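Local structure of subclass B1 metallo-beta-lactamase (6T5L) at residues A[85-97]-A[105-117]. The protein hydrolyses beta-lactam antibiotics, probably including carbapenems, with the help of zinc ions bound in its active site. Sequence-based numbering, arbitrary orientation.
With ZN (zinc ion), chain C.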
ATOM      1  N   LEU A  85       2.780 -16.608  10.029  1.00 43.58           N
ATOM      2  CA  LEU A  85       3.209 -17.052   8.698  1.00 44.39           C
ATOM      3  C   LEU A  85       4.609 -17.663   8.693  1.00 44.87           C
ATOM      4  O   LEU A  85       5.066 -18.139   7.631  1.00 40.30           O
ATOM      5  CB  LEU A  85       3.171 -15.897   7.715  1.00 43.38           C
ATOM      6  CG  LEU A  85       1.843 -15.114   7.669  1.00 42.01           C
ATOM      7  CD1 LEU A  85       1.943 -13.987   6.583  1.00 41.52           C
ATOM      8  CD2 LEU A  85       0.606 -16.008   7.372  1.00 39.51           C
ATOM      9  N   LYS A  86       5.268 -17.700   9.861  1.00 45.34           N
ATOM     10  CA  LYS A  86       6.653 -18.158  10.007  1.00 46.16           C
ATOM     11  C   LYS A  86       7.520 -17.583   8.906  1.00 42.82           C
ATOM     12  O   LYS A  86       8.239 -18.301   8.209  1.00 45.16           O
ATOM     13  CB  LYS A  86       6.779 -19.691  10.003  1.00 47.57           C
ATOM     14  CG  LYS A  86       5.795 -20.382  10.808  1.00 47.56           C
ATOM     15  CD  LYS A  86       6.095 -20.156  12.249  1.00 48.85           C
ATOM     16  CE  LYS A  86       5.153 -20.971  13.106  1.00 50.81           C
ATOM     17  NZ  LYS A  86       5.543 -21.026  14.500  1.00 54.21           N
ATOM     18  N   SER A  87       7.405 -16.282   8.682  1.00 40.08           N
ATOM     19  CA  SER A  87       8.087 -15.679   7.562  1.00 39.81           C
ATOM     20  C   SER A  87       8.931 -14.468   7.975  1.00 42.47           C
ATOM     21  O   SER A  87       8.838 -13.892   9.071  1.00 41.06           O
ATOM     22  CB  SER A  87       7.065 -15.294   6.458  1.00 40.42           C
ATOM     23  OG  SER A  87       6.438 -16.447   5.885  1.00 42.96           O
ATOM     24  N   GLU A  88       9.782 -14.087   7.063  1.00 43.80           N
ATOM     25  CA  GLU A  88      10.606 -12.909   7.197  1.00 46.20           C
ATOM     26  C   GLU A  88      10.026 -11.838   6.274  1.00 41.54           C
ATOM     27  O   GLU A  88       9.648 -12.123   5.120  1.00 36.93           O
ATOM     28  CB  GLU A  88      12.045 -13.247   6.828  1.00 52.22           C
ATOM     29  CG  GLU A  88      12.961 -12.036   6.693  1.00 58.90           C
ATOM     30  CD  GLU A  88      14.355 -12.366   6.132  1.00 61.49           C
ATOM     31  OE1 GLU A  88      15.116 -11.396   5.867  1.00 63.44           O
ATOM     32  OE2 GLU A  88      14.689 -13.554   5.936  1.00 61.05           O
ATOM     33  N   ILE A  89       9.950 -10.615   6.762  1.00 38.84           N
ATOM     34  CA  ILE A  89       9.581  -9.499   5.899  1.00 40.83           C
ATOM     35  C   ILE A  89      10.857  -9.002   5.250  1.00 38.53           C
ATOM     36  O   ILE A  89      11.747  -8.525   5.954  1.00 39.05           O
ATOM     37  CB  ILE A  89       8.898  -8.360   6.677  1.00 39.25           C
ATOM     38  CG1 ILE A  89       7.613  -8.855   7.319  1.00 41.84           C
ATOM     39  CG2 ILE A  89       8.664  -7.198   5.679  1.00 38.35           C
ATOM     40  CD1 ILE A  89       7.100  -7.918   8.436  1.00 42.29           C
ATOM     41  N   ILE A  90      10.933  -9.046   3.920  1.00 40.97           N
ATOM     42  CA  ILE A  90      12.172  -8.681   3.247  1.00 43.63           C
ATOM     43  C   ILE A  90      12.168  -7.269   2.720  1.00 39.89           C
ATOM     44  O   ILE A  90      13.210  -6.804   2.230  1.00 39.69           O
ATOM     45  CB  ILE A  90      12.538  -9.631   2.079  1.00 44.98           C
ATOM     46  CG1 ILE A  90      11.440  -9.726   1.000  1.00 40.67           C
ATOM     47  CG2 ILE A  90      12.745 -11.030   2.632  1.00 42.96           C
ATOM     48  CD1 ILE A  90      11.914 -10.541  -0.255  1.00 43.33           C
ATOM     49  N   GLY A  91      11.070  -6.547   2.839  1.00 39.19           N
ATOM     50  CA  GLY A  91      11.051  -5.205   2.283  1.00 40.12           C
ATOM     51  C   GLY A  91       9.741  -4.515   2.589  1.00 34.96           C
ATOM     52  O   GLY A  91       8.701  -5.154   2.599  1.00 34.79           O
ATOM     53  N   LEU A  92       9.800  -3.212   2.773  1.00 31.54           N
ATOM     54  CA  LEU A  92       8.641  -2.359   2.954  1.00 33.91           C
ATOM     55  C   LEU A  92       8.606  -1.327   1.827  1.00 37.61           C
ATOM     56  O   LEU A  92       9.619  -0.672   1.529  1.00 35.00           O
ATOM     57  CB  LEU A  92       8.710  -1.663   4.303  1.00 33.88           C
ATOM     58  CG  LEU A  92       7.716  -0.542   4.488  1.00 36.38           C
ATOM     59  CD1 LEU A  92       6.327  -1.008   4.684  1.00 37.07           C
ATOM     60  CD2 LEU A  92       8.243   0.209   5.728  1.00 38.49           C
ATOM     61  N   ILE A  93       7.436  -1.179   1.183  1.00 35.99           N
ATOM     62  CA  ILE A  93       7.251  -0.204   0.141  1.00 35.70           C
ATOM     63  C   ILE A  93       6.133   0.722   0.549  1.00 37.43           C
ATOM     64  O   ILE A  93       4.955   0.432   0.362  1.00 37.57           O
ATOM     65  CB  ILE A  93       6.931  -0.855  -1.234  1.00 41.44           C
ATOM     66  CG1 ILE A  93       8.022  -1.862  -1.603  1.00 42.53           C
ATOM     67  CG2 ILE A  93       6.734   0.235  -2.264  1.00 42.40           C
ATOM     68  CD1 ILE A  93       7.607  -2.885  -2.570  1.00 43.46           C
ATOM     69  N   PRO A  94       6.461   1.912   1.056  1.00 37.38           N
ATOM     70  CA  PRO A  94       5.414   2.918   1.263  1.00 41.99           C
ATOM     71  C   PRO A  94       4.989   3.518  -0.072  1.00 41.28           C
ATOM     72  O   PRO A  94       5.837   3.950  -0.845  1.00 43.16           O
ATOM     73  CB  PRO A  94       6.084   3.964   2.159  1.00 42.26           C
ATOM     74  CG  PRO A  94       7.538   3.593   2.268  1.00 44.07           C
ATOM     75  CD  PRO A  94       7.806   2.415   1.336  1.00 40.78           C
ATOM     76  N   THR A  95       3.680   3.574  -0.335  1.00 41.29           N
ATOM     77  CA  THR A  95       3.201   3.894  -1.684  1.00 41.69           C
ATOM     78  C   THR A  95       3.061   5.398  -1.900  1.00 41.54           C
ATOM     79  O   THR A  95       2.919   5.810  -3.060  1.00 40.28           O
ATOM     80  CB  THR A  95       1.855   3.186  -2.012  1.00 40.27           C
ATOM     81  OG1 THR A  95       0.832   3.612  -1.100  1.00 40.16           O
ATOM     82  CG2 THR A  95       2.049   1.687  -1.984  1.00 43.10           C
ATOM     83  N   HIS A  96       3.039   6.200  -0.809  1.00 38.27           N
ATOM     84  CA  HIS A  96       3.247   7.655  -0.836  1.00 43.91           C
ATOM     85  C   HIS A  96       3.629   8.151   0.571  1.00 43.94           C
ATOM     86  O   HIS A  96       3.844   7.371   1.504  1.00 41.68           O
ATOM     87  CB  HIS A  96       2.039   8.449  -1.435  1.00 44.60           C
ATOM     88  CG  HIS A  96       0.741   8.355  -0.677  1.00 45.31           C
ATOM     89  ND1 HIS A  96      -0.054   7.238  -0.737  1.00 41.87           N
ATOM     90  CD2 HIS A  96       0.019   9.289   0.014  1.00 43.97           C
ATOM     91  CE1 HIS A  96      -1.167   7.461  -0.039  1.00 44.18           C
ATOM     92  NE2 HIS A  96      -1.131   8.688   0.449  1.00 52.90           N
ATOM     93  N   PHE A  97       3.744   9.464   0.714  1.00 46.29           N
ATOM     94  CA  PHE A  97       4.410  10.044   1.882  1.00 47.31           C
ATOM     95  C   PHE A  97       3.460  10.309   3.055  1.00 46.97           C
ATOM     96  O   PHE A  97       3.919  10.750   4.101  1.00 49.57           O
ATOM     97  CB  PHE A  97       5.122  11.345   1.485  1.00 45.94           C
ATOM     98  CG  PHE A  97       4.187  12.491   1.222  1.00 49.44           C
ATOM     99  CD1 PHE A  97       3.535  12.634   0.008  1.00 49.62           C
ATOM    100  CD2 PHE A  97       3.989  13.458   2.197  1.00 51.89           C
ATOM    101  CE1 PHE A  97       2.654  13.734  -0.218  1.00 49.93           C
ATOM    102  CE2 PHE A  97       3.139  14.560   1.973  1.00 53.57           C
ATOM    103  CZ  PHE A  97       2.464  14.688   0.794  1.00 52.35           C
ATOM    104  N   ILE A 105       6.789   3.405  10.458  1.00 40.93           N
ATOM    105  CA  ILE A 105       8.091   3.187   9.854  1.00 44.94           C
ATOM    106  C   ILE A 105       9.151   2.851  10.909  1.00 46.31           C
ATOM    107  O   ILE A 105       9.990   1.965  10.692  1.00 46.52           O
ATOM    108  CB  ILE A 105       8.490   4.383   8.992  1.00 48.32           C
ATOM    109  CG1 ILE A 105       9.844   4.146   8.277  1.00 49.23           C
ATOM    110  CG2 ILE A 105       8.687   5.660   9.855  1.00 52.65           C
ATOM    111  CD1 ILE A 105       9.861   3.034   7.227  1.00 45.35           C
ATOM    112  N   THR A 106       9.132   3.530  12.056  1.00 48.54           N
ATOM    113  CA  THR A 106      10.143   3.269  13.104  1.00 51.08           C
ATOM    114  C   THR A 106      10.146   1.796  13.507  1.00 50.42           C
ATOM    115  O   THR A 106      11.201   1.192  13.760  1.00 45.73           O
ATOM    116  CB  THR A 106       9.877   4.144  14.334  1.00 54.93           C
ATOM    117  OG1 THR A 106      10.017   5.561  14.021  1.00 58.81           O
ATOM    118  CG2 THR A 106      10.864   3.792  15.478  1.00 56.95           C
ATOM    119  N   GLU A 107       8.971   1.190  13.581  1.00 50.66           N
ATOM    120  CA  GLU A 107       8.919  -0.172  14.068  1.00 50.82           C
ATOM    121  C   GLU A 107       9.516  -1.124  13.039  1.00 46.35           C
ATOM    122  O   GLU A 107      10.223  -2.078  13.391  1.00 44.05           O
ATOM    123  CB  GLU A 107       7.471  -0.487  14.421  1.00 49.09           C
ATOM    124  CG  GLU A 107       7.289  -1.701  15.173  1.00 49.05           C
ATOM    125  CD  GLU A 107       7.933  -1.660  16.547  1.00 48.55           C
ATOM    126  OE1 GLU A 107       7.609  -0.818  17.376  1.00 51.62           O
ATOM    127  OE2 GLU A 107       8.812  -2.492  16.743  1.00 51.56           O
ATOM    128  N   PHE A 108       9.287  -0.840  11.758  1.00 44.07           N
ATOM    129  CA  PHE A 108       9.892  -1.631  10.683  1.00 42.61           C
ATOM    130  C   PHE A 108      11.397  -1.435  10.667  1.00 42.62           C
ATOM    131  O   PHE A 108      12.179  -2.407  10.544  1.00 40.38           O
ATOM    132  CB  PHE A 108       9.312  -1.245   9.309  1.00 41.42           C
ATOM    133  CG  PHE A 108       7.983  -1.881   9.013  1.00 40.09           C
ATOM    134  CD1 PHE A 108       6.843  -1.392   9.611  1.00 40.92           C
ATOM    135  CD2 PHE A 108       7.858  -2.970   8.103  1.00 39.24           C
ATOM    136  CE1 PHE A 108       5.600  -1.985   9.371  1.00 43.83           C
ATOM    137  CE2 PHE A 108       6.576  -3.569   7.882  1.00 38.44           C
ATOM    138  CZ  PHE A 108       5.491  -3.088   8.489  1.00 40.52           C
ATOM    139  N   GLU A 109      11.835  -0.192  10.798  1.00 40.60           N
ATOM    140  CA  GLU A 109      13.284   0.060  10.783  1.00 46.15           C
ATOM    141  C   GLU A 109      13.984  -0.643  11.966  1.00 44.91           C
ATOM    142  O   GLU A 109      15.113  -1.149  11.824  1.00 42.17           O
ATOM    143  CB  GLU A 109      13.550   1.566  10.791  1.00 51.71           C
ATOM    144  CG  GLU A 109      13.067   2.278   9.540  1.00 56.12           C
ATOM    145  CD  GLU A 109      13.494   3.745   9.497  1.00 58.80           C
ATOM    146  OE1 GLU A 109      13.229   4.445  10.481  1.00 60.73           O
ATOM    147  OE2 GLU A 109      14.081   4.201   8.487  1.00 57.96           O
ATOM    148  N   ASN A 110      13.295  -0.756  13.102  1.00 44.98           N
ATOM    149  CA  ASN A 110      13.865  -1.398  14.274  1.00 46.23           C
ATOM    150  C   ASN A 110      13.936  -2.899  14.140  1.00 45.63           C
ATOM    151  O   ASN A 110      14.699  -3.531  14.881  1.00 45.66           O
ATOM    152  CB  ASN A 110      13.072  -1.060  15.512  1.00 47.81           C
ATOM    153  CG  ASN A 110      13.376   0.351  16.019  1.00 50.94           C
ATOM    154  OD1 ASN A 110      14.227   1.049  15.461  1.00 53.98           O
ATOM    155  ND2 ASN A 110      12.631   0.800  17.011  1.00 49.94           N
ATOM    156  N   HIS A 111      13.188  -3.480  13.216  1.00 42.96           N
ATOM    157  CA  HIS A 111      13.396  -4.872  12.871  1.00 38.34           C
ATOM    158  C   HIS A 111      14.318  -5.017  11.660  1.00 41.28           C
ATOM    159  O   HIS A 111      14.366  -6.090  11.070  1.00 40.71           O
ATOM    160  CB  HIS A 111      12.053  -5.567  12.620  1.00 37.60           C
ATOM    161  CG  HIS A 111      11.221  -5.724  13.859  1.00 38.80           C
ATOM    162  ND1 HIS A 111      10.598  -4.662  14.474  1.00 39.08           N
ATOM    163  CD2 HIS A 111      10.923  -6.816  14.610  1.00 37.94           C
ATOM    164  CE1 HIS A 111       9.982  -5.079  15.568  1.00 41.05           C
ATOM    165  NE2 HIS A 111      10.150  -6.389  15.664  1.00 39.51           N
ATOM    166  N   ASN A 112      15.035  -3.962  11.275  1.00 43.21           N
ATOM    167  CA  ASN A 112      15.889  -3.974  10.094  1.00 39.38           C
ATOM    168  C   ASN A 112      15.208  -4.558   8.850  1.00 42.82           C
ATOM    169  O   ASN A 112      15.793  -5.345   8.111  1.00 41.07           O
ATOM    170  CB  ASN A 112      17.160  -4.711  10.418  1.00 39.19           C
ATOM    171  CG  ASN A 112      17.814  -4.159  11.677  1.00 41.95           C
ATOM    172  OD1 ASN A 112      18.235  -3.032  11.659  1.00 43.74           O
ATOM    173  ND2 ASN A 112      17.874  -4.939  12.763  1.00 42.98           N
ATOM    174  N   ILE A 113      13.977  -4.109   8.586  1.00 41.08           N
ATOM    175  CA  ILE A 113      13.290  -4.377   7.321  1.00 38.75           C
ATOM    176  C   ILE A 113      13.681  -3.307   6.319  1.00 38.56           C
ATOM    177  O   ILE A 113      13.426  -2.119   6.534  1.00 41.77           O
ATOM    178  CB  ILE A 113      11.773  -4.409   7.508  1.00 37.60           C
ATOM    179  CG1 ILE A 113      11.393  -5.583   8.454  1.00 39.40           C
ATOM    180  CG2 ILE A 113      11.063  -4.591   6.174  1.00 37.00           C
ATOM    181  CD1 ILE A 113      10.021  -5.409   9.101  1.00 39.12           C
ATOM    182  N   GLN A 114      14.329  -3.712   5.239  1.00 36.15           N
ATOM    183  CA  GLN A 114      14.715  -2.761   4.203  1.00 36.17           C
ATOM    184  C   GLN A 114      13.497  -2.010   3.652  1.00 38.43           C
ATOM    185  O   GLN A 114      12.485  -2.608   3.282  1.00 36.23           O
ATOM    186  CB  GLN A 114      15.421  -3.474   3.061  1.00 35.63           C
ATOM    187  CG  GLN A 114      15.968  -2.536   2.014  1.00 37.72           C
ATOM    188  CD  GLN A 114      16.969  -1.544   2.613  1.00 42.79           C
ATOM    189  OE1 GLN A 114      17.965  -1.943   3.202  1.00 41.42           O
ATOM    190  NE2 GLN A 114      16.716  -0.250   2.428  1.00 44.67           N
ATOM    191  N   THR A 115      13.610  -0.688   3.616  1.00 36.25           N
ATOM    192  CA  THR A 115      12.646   0.185   2.972  1.00 39.40           C
ATOM    193  C   THR A 115      13.017   0.413   1.511  1.00 36.18           C
ATOM    194  O   THR A 115      14.176   0.707   1.200  1.00 42.29           O
ATOM    195  CB  THR A 115      12.605   1.533   3.701  1.00 44.14           C
ATOM    196  OG1 THR A 115      12.224   1.269   5.042  1.00 45.98           O
ATOM    197  CG2 THR A 115      11.601   2.469   3.090  1.00 46.80           C
ATOM    198  N   TYR A 116      12.031   0.302   0.640  1.00 37.67           N
ATOM    199  CA  TYR A 116      12.179   0.610  -0.783  1.00 39.66           C
ATOM    200  C   TYR A 116      11.201   1.709  -1.141  1.00 37.99           C
ATOM    201  O   TYR A 116       9.995   1.533  -0.956  1.00 40.30           O
ATOM    202  CB  TYR A 116      11.872  -0.609  -1.643  1.00 35.46           C
ATOM    203  CG  TYR A 116      12.844  -1.754  -1.511  1.00 36.40           C
ATOM    204  CD1 TYR A 116      12.695  -2.658  -0.497  1.00 38.75           C
ATOM    205  CD2 TYR A 116      13.921  -1.908  -2.379  1.00 39.23           C
ATOM    206  CE1 TYR A 116      13.543  -3.716  -0.340  1.00 39.59           C
ATOM    207  CE2 TYR A 116      14.792  -2.966  -2.231  1.00 38.42           C
ATOM    208  CZ  TYR A 116      14.579  -3.868  -1.186  1.00 39.66           C
ATOM    209  OH  TYR A 116      15.363  -4.969  -0.964  1.00 41.06           O
ATOM    210  N   VAL A 117      11.686   2.844  -1.634  1.00 37.88           N
ATOM    211  CA  VAL A 117      10.792   3.980  -1.815  1.00 40.96           C
ATOM    212  C   VAL A 117      11.241   4.809  -3.000  1.00 40.21           C
ATOM    213  O   VAL A 117      12.427   4.819  -3.399  1.00 41.00           O
ATOM    214  CB  VAL A 117      10.725   4.806  -0.500  1.00 47.98           C
ATOM    215  CG1 VAL A 117      12.133   5.186  -0.058  1.00 47.42           C
ATOM    216  CG2 VAL A 117       9.818   6.057  -0.627  1.00 49.46           C
TER
HETATM  217 ZN    ZN C 301      -2.548   9.962   1.176  1.00 49.77          ZN
HETATM  218  O   HOH W   1      14.757  -6.366   4.930  1.00 48.35           O
HETATM  219  O   HOH W   2      14.737  -7.277   0.230  1.00 49.63           O
HETATM  220  O   HOH W   3      -3.118   9.149   1.959  1.00 35.39           O
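L92 and F108 meet where strand 88-93 lies over helix 105-110, in the alpha-beta/beta-alpha sandwich of the metallo-beta-lactamases. Strand 88-93 is an outermost strand of its six-stranded sheet. The chain leaves it through H96, a ligand of the zinc ion together with H98 and H161, passes through helices 99-102 and 105-110, and returns alongside the strand at 114-116. The L92 CB lies 4.1 Å from F108 CD2 and near I113 CG2. CG stands anti to the backbone N (chi1 168°), which carries both methyls to F108. CD1 sits over one face of the F108 ring, offset toward the rim. CD2 touches CG of F108 and reaches on to I105 CD1 at 3.6 Å. I89 extends this apolar layer: its CG2 packs on I113 CG2 at 3.6 Å, while the CD1 methyls of both isoleucines meet as well. N112, with positive phi, is the C-prime residue of a Schellman motif that ends the helix and turns the chain back toward the strand.

The backbones are joined by a single bridge at L92 and T115. L92 N donates to Q114 O at 2.8 Å. Y116 N donates to L92 O at 2.7 Å, almost straight at 176°. G91 CA lies in the plane of the Y116 ring, at its edge, 3.9 Å from CE1. A water bridges Y116 OH and I90 O, 2.7 Å from the hydroxyl and donating to I90 O at 2.6 Å.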